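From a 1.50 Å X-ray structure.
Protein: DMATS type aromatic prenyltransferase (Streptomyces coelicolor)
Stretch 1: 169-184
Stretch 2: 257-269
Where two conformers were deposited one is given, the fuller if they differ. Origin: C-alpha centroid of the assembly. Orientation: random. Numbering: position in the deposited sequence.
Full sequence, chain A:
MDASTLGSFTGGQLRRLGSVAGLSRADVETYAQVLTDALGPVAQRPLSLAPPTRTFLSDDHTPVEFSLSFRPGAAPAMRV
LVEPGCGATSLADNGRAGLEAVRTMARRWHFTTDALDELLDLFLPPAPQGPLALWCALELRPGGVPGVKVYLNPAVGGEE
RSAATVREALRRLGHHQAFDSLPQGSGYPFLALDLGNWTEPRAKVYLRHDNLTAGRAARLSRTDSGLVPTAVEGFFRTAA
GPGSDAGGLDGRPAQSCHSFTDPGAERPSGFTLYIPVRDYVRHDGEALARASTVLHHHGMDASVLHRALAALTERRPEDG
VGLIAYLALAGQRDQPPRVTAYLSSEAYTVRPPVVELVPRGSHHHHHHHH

Stretch 1, residues 169-184: ALRRLGHHQAFDSLPQ
Stretch 2 (257-269) CHSFTDPGAERPS

Which polar atoms tie the stretches together? His175 (chi1 -69°, chi2 -70°) donates from ND1 to Ala265 O at 2.8 Å, and its CE1 lies 3.1 Å from Asp262 O, so two carbonyls meet the edge of one buried ring. Gln177 N donates to Glu266 OE1 at 3.0 Å; Glu266, m then t, starts sideways but brings its carboxylate back to this amide. A weak bond, His176 ND1 to Gly264 O, spans 3.4 Å.

How does the backbone present these groups? The helix carrying Leu170 widens into a pi-type turn at 171-175, closed by His175 N to Leu170 O at 3.0 Å. Gly174 (83/24) and His176 (48/-128) have positive phi, and a type II' turn from His175 to Ala178 leads into a short 3-10 segment that runs to Ser181. In stretch 2, strand 257-260 is followed, after Thr261, by a type II turn, Asp262 to Ala265, with Gly264 at 75/-7, a conformation that favours glycine. CA atoms pair as His175-Gly264, 4.8 Å, and Ala178-Glu266, 4.0 Å. CA-H...O contacts join Gly264 CA to Gly174 O (3.0 Å) and Ala178 CA to Glu266 O (3.3 Å).

What fills the space beneath? Phe260 (chi1 -59°, chi2 -89°) points toward stretch 1. Its CB sits over the His175 face, 3.9 Å from the ring centroid, and its ring edge approaches that face, with planes at 50°. Ala178 CB packs 3.6 Å from Phe260 CE1, its small methyl fitting this close approach, while Leu170 CD2 reaches Phe260 CD2 at 4.0 Å.

How does the contact finish? Ser181, chi1 p, donates from OG to Ala178 O at 2.7 Å, leaving OG 3.6 Å from Phe260 CZ. Leu182 (m, t) places CD2 3.6 Å from His258 CB, and Pro183 CD lies off-centre, 4.1 Å from the His258 ring centroid. Together the stretches bury 654 Å².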

# COMPACT_ATOMS: atom_id res chain seq x y z
N ALA A 169 -0.37 -14.57 15.45
CA ALA A 169 -0.40 -14.76 13.98
C ALA A 169 0.92 -15.39 13.51
O ALA A 169 0.89 -16.37 12.73
CB ALA A 169 -0.67 -13.46 13.28
N LEU A 170 2.05 -14.85 13.96
CA LEU A 170 3.38 -15.28 13.46
C LEU A 170 3.60 -16.73 13.89
O LEU A 170 4.03 -17.54 13.06
CB LEU A 170 4.46 -14.34 13.99
CG LEU A 170 4.45 -12.96 13.34
CD1 LEU A 170 5.40 -12.03 14.10
CD2 LEU A 170 4.84 -13.04 11.87
N ARG A 171 3.25 -17.05 15.13
CA ARG A 171 3.34 -18.44 15.66
C ARG A 171 2.54 -19.39 14.77
O ARG A 171 3.09 -20.42 14.35
CB ARG A 171 2.84 -18.50 17.11
CG ARG A 171 3.07 -19.85 17.76
CD ARG A 171 2.15 -20.10 18.92
NE ARG A 171 0.74 -20.20 18.57
CZ ARG A 171 0.16 -21.24 17.98
NH1 ARG A 171 0.86 -22.30 17.62
NH2 ARG A 171 -1.14 -21.21 17.73
N ARG A 172 1.29 -19.07 14.49
CA ARG A 172 0.42 -19.94 13.68
C ARG A 172 1.01 -20.11 12.27
O ARG A 172 0.73 -21.13 11.65
CB ARG A 172 -0.99 -19.38 13.59
CG ARG A 172 -1.73 -19.29 14.92
CD ARG A 172 -3.11 -18.79 14.62
NE ARG A 172 -3.97 -18.63 15.78
CZ ARG A 172 -5.28 -18.39 15.70
NH1 ARG A 172 -5.87 -18.31 14.51
NH2 ARG A 172 -6.00 -18.26 16.80
N LEU A 173 1.79 -19.13 11.78
CA LEU A 173 2.37 -19.18 10.41
C LEU A 173 3.74 -19.87 10.45
O LEU A 173 4.47 -19.78 9.45
CB LEU A 173 2.48 -17.76 9.83
CG LEU A 173 1.16 -17.01 9.59
CD1 LEU A 173 1.44 -15.60 9.12
CD2 LEU A 173 0.27 -17.72 8.59
N GLY A 174 4.10 -20.50 11.57
CA GLY A 174 5.29 -21.35 11.69
C GLY A 174 6.54 -20.54 11.94
O GLY A 174 7.63 -21.06 11.64
N HIS A 175 6.41 -19.33 12.48
CA HIS A 175 7.54 -18.41 12.74
C HIS A 175 7.79 -18.26 14.24
O HIS A 175 8.50 -17.35 14.62
CB HIS A 175 7.28 -17.07 12.06
CG HIS A 175 7.36 -17.18 10.58
ND1 HIS A 175 8.55 -17.41 9.93
CD2 HIS A 175 6.41 -17.14 9.64
CE1 HIS A 175 8.32 -17.48 8.63
NE2 HIS A 175 7.02 -17.32 8.43
N HIS A 176 7.28 -19.19 15.05
CA HIS A 176 7.62 -19.31 16.49
C HIS A 176 7.53 -17.93 17.15
O HIS A 176 6.47 -17.27 16.99
CB HIS A 176 8.98 -20.02 16.62
CG HIS A 176 8.97 -21.37 15.99
ND1 HIS A 176 9.32 -21.57 14.66
CD2 HIS A 176 8.60 -22.58 16.48
CE1 HIS A 176 9.18 -22.86 14.36
NE2 HIS A 176 8.75 -23.50 15.46
N GLN A 177 8.58 -17.49 17.86
CA GLN A 177 8.56 -16.21 18.61
C GLN A 177 9.23 -15.09 17.78
O GLN A 177 9.85 -14.21 18.38
CB GLN A 177 9.16 -16.42 20.01
CG GLN A 177 8.32 -17.33 20.92
CD GLN A 177 6.82 -17.11 20.80
OE1 GLN A 177 6.28 -16.08 21.21
NE2 GLN A 177 6.13 -18.10 20.25
N ALA A 178 9.04 -15.09 16.45
CA ALA A 178 9.50 -14.03 15.52
C ALA A 178 9.09 -12.63 16.03
O ALA A 178 9.82 -11.63 15.81
CB ALA A 178 8.95 -14.30 14.14
N PHE A 179 7.96 -12.52 16.70
CA PHE A 179 7.49 -11.24 17.28
C PHE A 179 8.63 -10.52 18.00
O PHE A 179 8.74 -9.28 17.90
CB PHE A 179 6.34 -11.44 18.26
CG PHE A 179 5.87 -10.13 18.82
CD1 PHE A 179 5.02 -9.32 18.08
CD2 PHE A 179 6.34 -9.67 20.05
CE1 PHE A 179 4.61 -8.10 18.59
CE2 PHE A 179 5.93 -8.45 20.55
CZ PHE A 179 5.07 -7.66 19.81
N ASP A 180 9.45 -11.28 18.73
CA ASP A 180 10.54 -10.72 19.59
C ASP A 180 11.72 -10.20 18.76
O ASP A 180 12.53 -9.48 19.36
CB ASP A 180 10.94 -11.75 20.64
CG ASP A 180 9.81 -12.00 21.61
OD1 ASP A 180 9.21 -11.02 22.06
OD2 ASP A 180 9.51 -13.18 21.88
N SER A 181 11.80 -10.48 17.46
CA SER A 181 12.83 -9.93 16.54
C SER A 181 12.45 -8.53 16.05
O SER A 181 13.31 -7.86 15.46
CB SER A 181 13.05 -10.84 15.36
OG SER A 181 11.95 -10.77 14.47
N LEU A 182 11.21 -8.10 16.26
CA LEU A 182 10.72 -6.80 15.73
C LEU A 182 11.26 -5.66 16.59
O LEU A 182 11.32 -5.78 17.82
CB LEU A 182 9.20 -6.76 15.69
CG LEU A 182 8.52 -7.75 14.75
CD1 LEU A 182 7.04 -7.85 15.08
CD2 LEU A 182 8.72 -7.36 13.30
N PRO A 183 11.65 -4.52 15.97
CA PRO A 183 12.05 -3.34 16.73
C PRO A 183 10.85 -2.72 17.47
O PRO A 183 9.72 -3.07 17.17
CB PRO A 183 12.60 -2.40 15.66
CG PRO A 183 11.80 -2.77 14.43
CD PRO A 183 11.68 -4.28 14.52
N GLN A 184 11.14 -1.83 18.41
CA GLN A 184 10.16 -1.00 19.14
C GLN A 184 9.36 -0.19 18.11
O GLN A 184 9.96 0.33 17.14
CB GLN A 184 10.90 -0.11 20.16
CG GLN A 184 10.02 0.68 21.15
CD GLN A 184 10.78 1.34 22.30
OE1 GLN A 184 12.01 1.49 22.28
NE2 GLN A 184 10.05 1.76 23.32
N CYS A 257 7.86 -2.18 7.48
CA CYS A 257 7.34 -3.53 7.19
C CYS A 257 8.50 -4.54 7.40
O CYS A 257 9.61 -4.22 6.93
CB CYS A 257 6.82 -3.56 5.76
SG CYS A 257 6.34 -5.20 5.17
N HIS A 258 8.24 -5.66 8.04
CA HIS A 258 9.24 -6.72 8.31
C HIS A 258 8.70 -8.01 7.75
O HIS A 258 7.60 -8.43 8.22
CB HIS A 258 9.52 -6.77 9.82
CG HIS A 258 9.85 -5.41 10.34
ND1 HIS A 258 11.14 -4.99 10.52
CD2 HIS A 258 9.06 -4.35 10.63
CE1 HIS A 258 11.15 -3.74 10.92
NE2 HIS A 258 9.86 -3.31 10.99
N SER A 259 9.42 -8.59 6.80
CA SER A 259 8.99 -9.72 5.96
C SER A 259 9.63 -10.98 6.51
O SER A 259 10.87 -11.03 6.58
CB SER A 259 9.38 -9.50 4.50
OG SER A 259 8.54 -8.49 3.92
N PHE A 260 8.78 -11.95 6.91
CA PHE A 260 9.16 -13.33 7.31
C PHE A 260 8.75 -14.31 6.19
O PHE A 260 7.54 -14.50 5.96
CB PHE A 260 8.49 -13.66 8.64
CG PHE A 260 8.85 -12.73 9.76
CD1 PHE A 260 9.95 -12.99 10.57
CD2 PHE A 260 8.10 -11.59 10.01
CE1 PHE A 260 10.28 -12.13 11.61
CE2 PHE A 260 8.43 -10.73 11.06
CZ PHE A 260 9.53 -11.01 11.85
N THR A 261 9.74 -14.91 5.52
CA THR A 261 9.52 -15.75 4.31
C THR A 261 10.17 -17.13 4.46
O THR A 261 9.58 -18.10 3.95
CB THR A 261 10.04 -15.04 3.06
OG1 THR A 261 11.45 -14.86 3.24
CG2 THR A 261 9.34 -13.71 2.85
N ASP A 262 11.32 -17.23 5.13
CA ASP A 262 12.02 -18.52 5.37
C ASP A 262 11.18 -19.37 6.33
O ASP A 262 10.79 -18.89 7.40
CB ASP A 262 13.43 -18.29 5.93
CG ASP A 262 14.18 -17.13 5.31
OD1 ASP A 262 14.48 -16.15 6.06
OD2 ASP A 262 14.49 -17.20 4.10
N PRO A 263 10.84 -20.63 6.00
CA PRO A 263 10.08 -21.48 6.92
C PRO A 263 10.77 -21.59 8.30
O PRO A 263 11.97 -21.76 8.35
CB PRO A 263 9.99 -22.86 6.24
CG PRO A 263 10.87 -22.77 5.00
CD PRO A 263 11.10 -21.30 4.71
N GLY A 264 9.99 -21.43 9.38
CA GLY A 264 10.46 -21.62 10.76
C GLY A 264 11.31 -20.46 11.27
O GLY A 264 11.65 -20.47 12.47
N ALA A 265 11.66 -19.49 10.41
CA ALA A 265 12.61 -18.40 10.73
C ALA A 265 12.00 -17.46 11.78
O ALA A 265 10.78 -17.13 11.66
CB ALA A 265 13.02 -17.65 9.49
N GLU A 266 12.80 -17.05 12.76
CA GLU A 266 12.40 -16.14 13.85
C GLU A 266 12.88 -14.72 13.55
O GLU A 266 12.64 -13.85 14.38
CB GLU A 266 12.95 -16.65 15.19
CG GLU A 266 12.28 -17.93 15.64
CD GLU A 266 12.51 -18.28 17.10
OE1 GLU A 266 11.55 -18.11 17.90
OE2 GLU A 266 13.63 -18.72 17.44
N ARG A 267 13.53 -14.50 12.41
CA ARG A 267 14.12 -13.19 12.02
C ARG A 267 13.63 -12.83 10.63
O ARG A 267 13.48 -13.71 9.79
CB ARG A 267 15.64 -13.27 12.10
CG ARG A 267 16.15 -13.63 13.50
CD ARG A 267 17.66 -13.57 13.65
NE ARG A 267 18.18 -12.21 13.63
CZ ARG A 267 18.75 -11.61 12.58
NH1 ARG A 267 19.19 -10.37 12.68
NH2 ARG A 267 18.87 -12.26 11.42
N PRO A 268 13.33 -11.54 10.34
CA PRO A 268 12.87 -11.15 9.01
C PRO A 268 13.99 -11.11 7.97
O PRO A 268 15.12 -10.82 8.31
CB PRO A 268 12.27 -9.75 9.24
CG PRO A 268 13.04 -9.21 10.42
CD PRO A 268 13.35 -10.42 11.29
N SER A 269 13.64 -11.44 6.72
CA SER A 269 14.55 -11.43 5.55
C SER A 269 14.31 -10.18 4.70
O SER A 269 15.06 -9.96 3.75
CB SER A 269 14.39 -12.67 4.74
OG SER A 269 13.06 -12.79 4.29
O HOH W 1 6.94 -20.80 8.53